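Local coordinates for protein NRD1 (Saccharomyces cerevisiae, PDB 3CLJ), which binds the phosphorylated C-terminal domain of RNA polymerase II as part of the Nrd1-Nab3-Sen1 transcription termination complex, at residues 8-13 and 43-48; 49-54 and 101-106. All coordinates share one frame; numbering follows the deposited sequence.

Contact 1. Residues 8-13 and 43-48; sequences ATLESF and ISLIID
Leu10 reaches off helix 3-11 with its CD2 methyl aimed at the isobutyl group of Leu45 on helix 39-52, and the two leucines meet tip to tip. That one methyl of Leu10 does all the touching: it lies 3.9 Å from Leu45 CD1, and its approach to Leu45 CG is too short to be trusted, so the exact fit there is doubtful. Both side chains leave the backbone alike, CG anti to the backbone N (chi1 -176° in Leu10, -173° in Leu45), which carries each branch across the gap. Ile46 adds a looser flank, its CG2 4.4 Å from Leu10 CD2, while the rest of its side chain leads off toward helix 58-77. With the CA atoms of Leu10 and Ile46 7.9 Å apart, the backbones are bridged here by side chains. In the all-helical CID domain this apolar seam sets the N-terminal helix against helix 39-52; Phe6 and Val7, a turn earlier, extend it over Leu45, and Ile64 of helix 58-77 touches both Leu10 and Ile46. Past Leu10, Ser12 OG donates to Thr9 O at 2.6 Å, 24° off the carbonyl plane, and Phe13 N bonds to Leu10 O at 3.1 Å, and Phe13 packs on Ile25 of helix 22-34.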
# COMPACT_ATOMS: atom_id res chain seq x y z
N ALA A 8 6.07 1.96 -15.67
CA ALA A 8 5.30 2.97 -16.39
C ALA A 8 3.85 3.09 -15.90
O ALA A 8 3.34 4.20 -15.81
CB ALA A 8 5.38 2.76 -18.00
N THR A 9 3.20 1.98 -15.57
CA THR A 9 1.82 2.01 -15.10
C THR A 9 1.72 2.64 -13.68
O THR A 9 0.85 3.49 -13.41
CB THR A 9 1.18 0.60 -15.12
OG1 THR A 9 1.18 0.13 -16.48
CG2 THR A 9 -0.24 0.60 -14.57
N LEU A 10 2.67 2.24 -12.81
CA LEU A 10 2.82 2.92 -11.54
C LEU A 10 3.11 4.45 -11.68
O LEU A 10 2.37 5.27 -11.09
CB LEU A 10 3.81 2.20 -10.61
CG LEU A 10 3.89 2.85 -9.22
CD1 LEU A 10 2.65 2.74 -8.29
CD2 LEU A 10 5.04 2.31 -8.56
N GLU A 11 4.17 4.82 -12.41
CA GLU A 11 4.44 6.21 -12.67
C GLU A 11 3.22 7.00 -13.20
O GLU A 11 3.09 8.20 -12.90
CB GLU A 11 5.66 6.40 -13.63
CG GLU A 11 7.02 6.02 -13.03
CD GLU A 11 8.11 5.75 -14.04
OE1 GLU A 11 7.85 5.58 -15.26
OE2 GLU A 11 9.28 5.69 -13.59
N SER A 12 2.35 6.38 -14.02
CA SER A 12 1.21 7.09 -14.60
C SER A 12 0.15 7.60 -13.57
O SER A 12 -0.71 8.40 -13.93
CB SER A 12 0.53 6.28 -15.71
OG SER A 12 -0.14 5.15 -15.15
N PHE A 13 0.22 7.13 -12.33
CA PHE A 13 -0.71 7.56 -11.26
C PHE A 13 -0.57 9.05 -10.97
O PHE A 13 -1.49 9.69 -10.42
CB PHE A 13 -0.53 6.73 -10.00
CG PHE A 13 -1.33 5.43 -9.99
CD1 PHE A 13 -0.89 4.32 -10.76
CD2 PHE A 13 -2.49 5.29 -9.21
CE1 PHE A 13 -1.57 3.13 -10.78
CE2 PHE A 13 -3.22 4.05 -9.20
CZ PHE A 13 -2.76 2.96 -10.00
N ILE A 43 7.63 -4.36 -4.42
CA ILE A 43 7.34 -3.84 -3.09
C ILE A 43 8.12 -2.53 -2.82
O ILE A 43 7.51 -1.53 -2.39
CB ILE A 43 7.55 -4.97 -2.00
CG1 ILE A 43 6.48 -6.10 -2.18
CG2 ILE A 43 7.59 -4.41 -0.55
CD1 ILE A 43 5.06 -5.70 -1.76
N SER A 44 9.41 -2.52 -3.13
CA SER A 44 10.24 -1.30 -2.99
C SER A 44 9.67 -0.16 -3.83
O SER A 44 9.47 0.96 -3.32
CB SER A 44 11.75 -1.56 -3.25
OG SER A 44 12.06 -1.55 -4.63
N LEU A 45 9.28 -0.45 -5.06
CA LEU A 45 8.66 0.58 -5.88
C LEU A 45 7.37 1.18 -5.33
O LEU A 45 7.20 2.41 -5.36
CB LEU A 45 8.55 0.19 -7.36
CG LEU A 45 8.05 1.28 -8.33
CD1 LEU A 45 8.95 2.57 -8.32
CD2 LEU A 45 7.93 0.73 -9.81
N ILE A 46 6.45 0.34 -4.83
CA ILE A 46 5.17 0.84 -4.34
C ILE A 46 5.35 1.56 -3.00
O ILE A 46 4.61 2.48 -2.71
CB ILE A 46 4.02 -0.26 -4.36
CG1 ILE A 46 4.15 -1.29 -3.22
CG2 ILE A 46 3.89 -0.87 -5.80
CD1 ILE A 46 2.98 -2.32 -3.13
N ILE A 47 6.29 1.11 -2.20
CA ILE A 47 6.73 1.82 -0.97
C ILE A 47 7.23 3.23 -1.31
O ILE A 47 6.82 4.23 -0.69
CB ILE A 47 7.82 1.02 -0.21
CG1 ILE A 47 7.18 -0.25 0.43
CG2 ILE A 47 8.44 1.87 0.91
CD1 ILE A 47 8.17 -1.23 1.04
N ASP A 48 8.09 3.30 -2.32
CA ASP A 48 8.70 4.54 -2.73
C ASP A 48 7.69 5.46 -3.42
O ASP A 48 7.77 6.69 -3.31
CB ASP A 48 9.92 4.22 -3.62
CG ASP A 48 11.11 3.65 -2.82
OD1 ASP A 48 11.14 3.82 -1.58
OD2 ASP A 48 12.08 3.10 -3.41

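Contact 2. Residues 49-54 and 101-106; sequences YSRLCP and IQELLS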
# COMPACT_ATOMS: atom_id res chain seq x y z
N TYR A 49 6.76 4.87 -4.15
CA TYR A 49 5.69 5.65 -4.74
C TYR A 49 4.90 6.37 -3.61
O TYR A 49 4.62 7.56 -3.70
CB TYR A 49 4.74 4.75 -5.56
CG TYR A 49 3.60 5.58 -6.06
CD1 TYR A 49 3.81 6.53 -7.09
CD2 TYR A 49 2.33 5.49 -5.47
CE1 TYR A 49 2.75 7.34 -7.54
CE2 TYR A 49 1.28 6.24 -5.92
CZ TYR A 49 1.50 7.22 -6.91
OH TYR A 49 0.46 8.03 -7.32
N SER A 50 4.55 5.63 -2.57
CA SER A 50 3.94 6.22 -1.36
C SER A 50 4.74 7.37 -0.73
O SER A 50 4.19 8.39 -0.29
CB SER A 50 3.71 5.12 -0.30
OG SER A 50 2.78 5.55 0.69
N ARG A 51 6.03 7.14 -0.61
CA ARG A 51 6.97 8.15 -0.08
C ARG A 51 7.05 9.44 -0.86
O ARG A 51 7.22 10.49 -0.27
CB ARG A 51 8.38 7.59 0.02
CG ARG A 51 8.50 6.57 1.09
CD ARG A 51 9.87 5.96 1.01
NE ARG A 51 10.13 5.21 2.26
CZ ARG A 51 10.97 4.18 2.38
NH1 ARG A 51 11.70 3.79 1.31
NH2 ARG A 51 11.14 3.62 3.58
N LEU A 52 6.92 9.35 -2.18
CA LEU A 52 7.32 10.42 -3.06
C LEU A 52 6.16 11.08 -3.84
O LEU A 52 6.37 12.09 -4.50
CB LEU A 52 8.36 9.88 -4.07
CG LEU A 52 9.70 9.44 -3.41
CD1 LEU A 52 10.63 8.63 -4.37
CD2 LEU A 52 10.45 10.60 -2.76
N CYS A 53 4.97 10.49 -3.79
CA CYS A 53 3.89 10.97 -4.62
C CYS A 53 3.34 12.32 -4.07
O CYS A 53 3.57 12.66 -2.91
CB CYS A 53 2.76 9.91 -4.71
SG CYS A 53 1.96 9.58 -3.14
N PRO A 54 2.61 13.08 -4.92
CA PRO A 54 1.89 14.30 -4.45
C PRO A 54 1.02 14.05 -3.17
O PRO A 54 0.53 12.93 -2.93
CB PRO A 54 1.02 14.67 -5.67
CG PRO A 54 1.81 14.14 -6.85
CD PRO A 54 2.38 12.82 -6.37
N ILE A 101 5.07 0.46 7.12
CA ILE A 101 3.70 0.95 7.08
C ILE A 101 3.39 2.13 8.06
O ILE A 101 2.57 2.99 7.74
CB ILE A 101 2.63 -0.20 7.21
CG1 ILE A 101 1.34 0.22 6.55
CG2 ILE A 101 2.42 -0.68 8.68
CD1 ILE A 101 1.46 0.67 5.11
N GLN A 102 3.99 2.14 9.25
CA GLN A 102 3.76 3.26 10.13
C GLN A 102 4.33 4.58 9.60
O GLN A 102 3.66 5.62 9.70
CB GLN A 102 4.34 2.95 11.48
CG GLN A 102 3.58 1.83 12.12
CD GLN A 102 4.21 1.39 13.42
OE1 GLN A 102 4.77 0.31 13.50
NE2 GLN A 102 4.18 2.27 14.41
N GLU A 103 5.55 4.52 9.03
CA GLU A 103 6.15 5.67 8.31
C GLU A 103 5.21 6.18 7.20
O GLU A 103 4.92 7.40 7.08
CB GLU A 103 7.50 5.27 7.68
CG GLU A 103 8.08 6.29 6.70
CD GLU A 103 9.09 5.69 5.73
OE1 GLU A 103 9.69 4.62 6.05
OE2 GLU A 103 9.26 6.32 4.65
N LEU A 104 4.75 5.23 6.39
CA LEU A 104 3.95 5.60 5.25
C LEU A 104 2.60 6.15 5.69
O LEU A 104 2.11 7.08 5.09
CB LEU A 104 3.73 4.40 4.30
CG LEU A 104 4.97 3.77 3.68
CD1 LEU A 104 4.49 2.67 2.67
CD2 LEU A 104 5.93 4.78 3.03
N LEU A 105 1.96 5.50 6.65
CA LEU A 105 0.67 6.02 7.19
C LEU A 105 0.76 7.39 7.83
O LEU A 105 -0.09 8.24 7.55
CB LEU A 105 0.10 5.06 8.26
CG LEU A 105 -0.51 3.78 7.66
CD1 LEU A 105 -0.55 2.62 8.75
CD2 LEU A 105 -1.90 4.06 7.03
N SER A 106 1.75 7.60 8.72
CA SER A 106 1.88 8.89 9.39
C SER A 106 2.03 10.00 8.37
O SER A 106 1.38 11.03 8.51
CB SER A 106 3.06 8.89 10.40
OG SER A 106 2.80 7.82 11.31
O HOH W 1 3.18 7.81 2.66
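Arg51 and Glu103 cross at about a right angle, yet their flat ends lie nearly in one plane, the guanidinium and carboxylate being only 13° apart. The arginine presents its side, NE and NH2, so that each nitrogen serves a different oxygen. Arg51 NH2 gives an almost straight bond to Glu103 OE1 (3.0 Å, 177°), taken on the syn lone pair; Arg51 NE reaches Glu103 OE2 at 2.8 Å, also from the syn side but tilted out of the carboxylate plane. This two-point salt bridge fixes the rotation of both groups. Glu103 swings its CG to the far side from N (chi1 169°) and stays extended beyond, and the arginine is likewise extended from CG to NE. Its remaining NH1 pairs with Asp48, one turn back on the same helix, so the guanidinium is held between two acids.

Next to the charged pair, Leu104 slants across the aliphatic part of Arg51, its CD2 3.7 Å from Arg51 CG. The other methyl, CD1, sits 3.9 Å from Ser50 CB, giving the leucine a footing on two neighbouring residues of helix 39-52. Ser50 OG is hydrogen-bonded to Ser61 OG of helix 58-77 and also to a water, 3.0 Å away; that water donates to Leu104 O at 2.8 Å, tying the serine to the backbone of helix 90-111.

Helices 39-52 and 90-111 thus meet through a buried leucine-serine layer with an exposed salt bridge at its margin, a helix-helix interface within the right-handed superhelix of alpha-helices that is the CID fold.

In the fold
The centres of contacts 1 and 2 lie about 12 Å apart, and helix 39-52 is common to both: its 43-48 part packs on helix 3-11, and its last turn, in segment 49-54, meets helix 90-111. Both segments of contact 1 precede both segments of contact 2 in the sequence. The contacts also touch directly: Tyr49 of segment 49-54 packs against segment 8-13, with Leu10 CD1 3.7 Å from Tyr49 CG. Helix 58-77 lines both, through Ile64 at contact 1 and through Ser61 and Ile65 at contact 2. Helix 39-52 therefore links the N-terminal helix to the later helices within the single CID domain, the module that recognises the polymerase tail.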